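Local coordinates for protein mannose recognizing lectin (Marasmius oreades, PDB 4TKC) that binds mannose as a fungal lectin of the bulb-type (monocot mannose-binding) family, at residues Gly15-Leu23 and Glu31-Asn39. Residues are numbered along the deposited sequence; the frame is centred on the assembly and turned at random.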
loop_
_atom_site.group_PDB
_atom_site.type_symbol
_atom_site.label_atom_id
_atom_site.label_comp_id
_atom_site.label_asym_id
_atom_site.label_seq_id
_atom_site.Cartn_x
_atom_site.Cartn_y
_atom_site.Cartn_z
ATOM N N GLY A 15 -5.167 -1.548 -2.293
ATOM C CA GLY A 15 -3.752 -1.749 -2.406
ATOM C C GLY A 15 -3.030 -0.499 -2.896
ATOM O O GLY A 15 -3.459 0.124 -3.878
ATOM N N VAL A 16 -1.814 -0.277 -2.390
ATOM C CA VAL A 16 -1.013 0.850 -2.778
ATOM C C VAL A 16 0.438 0.458 -2.943
ATOM O O VAL A 16 1.026 -0.219 -2.095
ATOM C CB VAL A 16 -1.053 1.982 -1.713
ATOM C CG1 VAL A 16 0.023 3.018 -2.020
ATOM C CG2 VAL A 16 -2.416 2.632 -1.738
ATOM N N ILE A 17 0.990 0.853 -4.106
ATOM C CA ILE A 17 2.437 0.763 -4.360
ATOM C C ILE A 17 3.092 2.133 -4.316
ATOM O O ILE A 17 2.716 3.015 -5.092
ATOM C CB ILE A 17 2.776 0.311 -5.808
ATOM C CG1 ILE A 17 1.894 -0.802 -6.305
ATOM C CG2 ILE A 17 4.245 -0.050 -5.916
ATOM C CD1 ILE A 17 2.196 -1.169 -7.739
ATOM N N GLY A 18 4.016 2.360 -3.368
ATOM C CA GLY A 18 4.740 3.597 -3.377
ATOM C C GLY A 18 6.133 3.503 -3.976
ATOM O O GLY A 18 6.466 2.471 -4.582
ATOM N N ARG A 19 6.887 4.593 -3.956
ATOM C CA ARG A 19 8.235 4.660 -4.549
ATOM C C ARG A 19 9.164 3.652 -3.907
ATOM O O ARG A 19 9.217 3.567 -2.649
ATOM C CB ARG A 19 8.838 6.048 -4.430
ATOM C CG ARG A 19 8.039 7.118 -5.134
ATOM C CD ARG A 19 8.649 8.498 -4.988
ATOM N NE ARG A 19 7.942 9.464 -5.812
ATOM C CZ ARG A 19 8.226 10.761 -5.863
ATOM N NH1 ARG A 19 7.544 11.574 -6.652
ATOM N NH2 ARG A 19 9.249 11.234 -5.176
ATOM N N GLY A 20 9.816 2.852 -4.760
ATOM C CA GLY A 20 10.675 1.778 -4.298
ATOM C C GLY A 20 9.984 0.418 -4.131
ATOM O O GLY A 20 10.605 -0.526 -3.636
ATOM N N TYR A 21 8.682 0.367 -4.433
ATOM C CA TYR A 21 7.901 -0.850 -4.334
ATOM C C TYR A 21 7.413 -1.226 -5.740
ATOM O O TYR A 21 7.319 -0.358 -6.611
ATOM C CB TYR A 21 6.751 -0.707 -3.288
ATOM C CG TYR A 21 7.265 -0.351 -1.899
ATOM C CD1 TYR A 21 7.708 0.934 -1.671
ATOM C CD2 TYR A 21 7.625 -1.337 -0.996
ATOM C CE1 TYR A 21 8.257 1.281 -0.443
ATOM C CE2 TYR A 21 8.147 -0.983 0.256
ATOM C CZ TYR A 21 8.543 0.307 0.458
ATOM O OH TYR A 21 9.115 0.690 1.667
ATOM N N ALA A 22 6.956 -2.462 -5.853
ATOM C CA ALA A 22 6.569 -3.004 -7.187
ATOM C C ALA A 22 5.696 -4.230 -7.046
ATOM O O ALA A 22 5.807 -4.959 -6.039
ATOM C CB ALA A 22 7.803 -3.322 -8.021
ATOM N N LEU A 23 4.891 -4.517 -8.086
ATOM C CA LEU A 23 4.347 -5.857 -8.276
ATOM C C LEU A 23 5.413 -6.650 -9.052
ATOM O O LEU A 23 6.143 -6.065 -9.848
ATOM C CB LEU A 23 3.068 -5.865 -9.140
ATOM C CG LEU A 23 1.962 -4.934 -8.637
ATOM C CD1 LEU A 23 0.711 -4.933 -9.500
ATOM C CD2 LEU A 23 1.620 -5.334 -7.212
ATOM N N GLU A 31 7.930 -6.780 -13.909
ATOM C CA GLU A 31 7.877 -5.966 -12.691
ATOM C C GLU A 31 7.210 -4.648 -13.029
ATOM O O GLU A 31 7.636 -3.899 -13.922
ATOM C CB GLU A 31 9.295 -5.763 -12.160
ATOM C CG GLU A 31 9.328 -5.218 -10.728
ATOM C CD GLU A 31 10.731 -5.166 -10.176
ATOM O OE1 GLU A 31 11.618 -4.642 -10.873
ATOM O OE2 GLU A 31 10.917 -5.514 -8.993
ATOM N N PHE A 32 6.250 -4.275 -12.173
ATOM C CA PHE A 32 5.494 -3.045 -12.297
ATOM C C PHE A 32 5.904 -2.162 -11.113
ATOM O O PHE A 32 5.528 -2.393 -9.947
ATOM C CB PHE A 32 4.006 -3.320 -12.247
ATOM C CG PHE A 32 3.151 -2.093 -12.391
ATOM C CD1 PHE A 32 3.286 -1.231 -13.471
ATOM C CD2 PHE A 32 2.280 -1.726 -11.380
ATOM C CE1 PHE A 32 2.476 -0.126 -13.619
ATOM C CE2 PHE A 32 1.481 -0.609 -11.517
ATOM C CZ PHE A 32 1.575 0.182 -12.638
ATOM N N ARG A 33 6.683 -1.136 -11.430
ATOM C CA ARG A 33 7.411 -0.348 -10.434
ATOM C C ARG A 33 6.876 1.054 -10.316
ATOM O O ARG A 33 6.552 1.702 -11.318
ATOM C CB ARG A 33 8.853 -0.163 -10.951
ATOM C CG ARG A 33 9.620 -1.404 -11.289
ATOM C CD ARG A 33 10.910 -1.060 -12.026
ATOM N NE ARG A 33 11.627 -2.295 -12.313
ATOM C CZ ARG A 33 12.766 -2.392 -12.985
ATOM N NH1 ARG A 33 13.312 -1.308 -13.553
ATOM N NH2 ARG A 33 13.326 -3.601 -13.119
ATOM N N VAL A 34 6.944 1.602 -9.091
ATOM C CA VAL A 34 6.890 3.047 -8.919
ATOM C C VAL A 34 8.284 3.485 -8.437
ATOM O O VAL A 34 8.812 2.931 -7.455
ATOM C CB VAL A 34 5.801 3.460 -7.908
ATOM C CG1 VAL A 34 5.798 4.974 -7.674
ATOM C CG2 VAL A 34 4.428 3.016 -8.389
ATOM N N THR A 35 8.937 4.347 -9.228
ATOM C CA THR A 35 10.365 4.622 -9.035
ATOM C C THR A 35 10.595 5.820 -8.141
ATOM O O THR A 35 9.716 6.682 -7.998
ATOM C CB THR A 35 11.132 4.792 -10.372
ATOM O OG1 THR A 35 10.857 6.071 -10.930
ATOM C CG2 THR A 35 10.752 3.676 -11.384
ATOM N N ASP A 36 11.802 5.895 -7.586
ATOM C CA ASP A 36 12.182 7.062 -6.767
ATOM C C ASP A 36 12.198 8.327 -7.631
ATOM O O ASP A 36 12.016 9.419 -7.122
ATOM C CB ASP A 36 13.550 6.865 -6.109
ATOM C CG ASP A 36 13.559 5.735 -5.067
ATOM O OD1 ASP A 36 12.536 5.540 -4.382
ATOM O OD2 ASP A 36 14.602 5.068 -4.914
ATOM N N GLU A 37 12.346 8.152 -8.950
ATOM C CA GLU A 37 12.301 9.259 -9.900
ATOM C C GLU A 37 10.833 9.652 -10.224
ATOM O O GLU A 37 10.597 10.563 -11.007
ATOM C CB GLU A 37 13.081 8.898 -11.194
ATOM C CG GLU A 37 14.586 8.684 -10.998
ATOM C CD GLU A 37 14.929 7.416 -10.199
ATOM O OE1 GLU A 37 14.283 6.363 -10.417
ATOM O OE2 GLU A 37 15.897 7.446 -9.404
ATOM N N GLY A 38 9.862 9.000 -9.574
ATOM C CA GLY A 38 8.443 9.296 -9.791
ATOM C C GLY A 38 7.887 8.797 -11.115
ATOM O O GLY A 38 6.872 9.296 -11.613
ATOM N N ASN A 39 8.486 7.728 -11.623
ATOM C CA ASN A 39 7.909 7.103 -12.791
ATOM C C ASN A 39 7.176 5.805 -12.494
ATOM O O ASN A 39 7.487 5.113 -11.526
ATOM C CB ASN A 39 8.972 6.860 -13.873
ATOM C CG ASN A 39 9.680 8.139 -14.263
ATOM O OD1 ASN A 39 9.047 9.182 -14.368
ATOM N ND2 ASN A 39 10.995 8.097 -14.350
#
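Leu23 and Phe32 pair across the antiparallel hairpin of strands 21-24 and 30-34, part of one of the three four-stranded sheets of the bulb-type lectin fold. They form a hydrogen-bonded pair: Leu23 N reaches Phe32 O at 2.9 Å, and Phe32 N returns a bond to Leu23 O. Their side chains lie side by side and point the same way. Ile17, from strand 15-18 of a neighbouring sheet, joins them, with its CD1 3.7 Å from CD2 of the Phe32 ring. Phe32 has CG anti to the backbone N (chi1 -179°), which sets the ring beside Ile17 CD1 and Leu23 CD1. Leu93 of strand 92-95 touches both Leu23 and Phe32, so side chains from all three sheets meet here.

Val34 packs against the type II turn Gly18-Tyr21 that links the two sheets. Its CB sits 3.5 Å from Gly18 O, and its CG2 packs on Ile17 CG2. Gly20 N donates to Val34 O at 2.9 Å, tying the turn to the hairpin. On the opposite face of the sheet, that of Ala22 and Arg33, Ala22 CB rests 3.6 Å from Glu31 CG. Glu31 OE1 takes Arg33 NE in a salt bridge, while Arg33 NH2 also pairs with Asp46 and Glu31 OE2 bonds His5.

Arg19 runs extended from CG to NE along the Thr35-Gly38 turn. Its guanidinium bonds Ala58 O and Asn57 OD1. Gly38 N stands over one face of this group, while Arg19 CG lies 3.3 Å from Thr35 O.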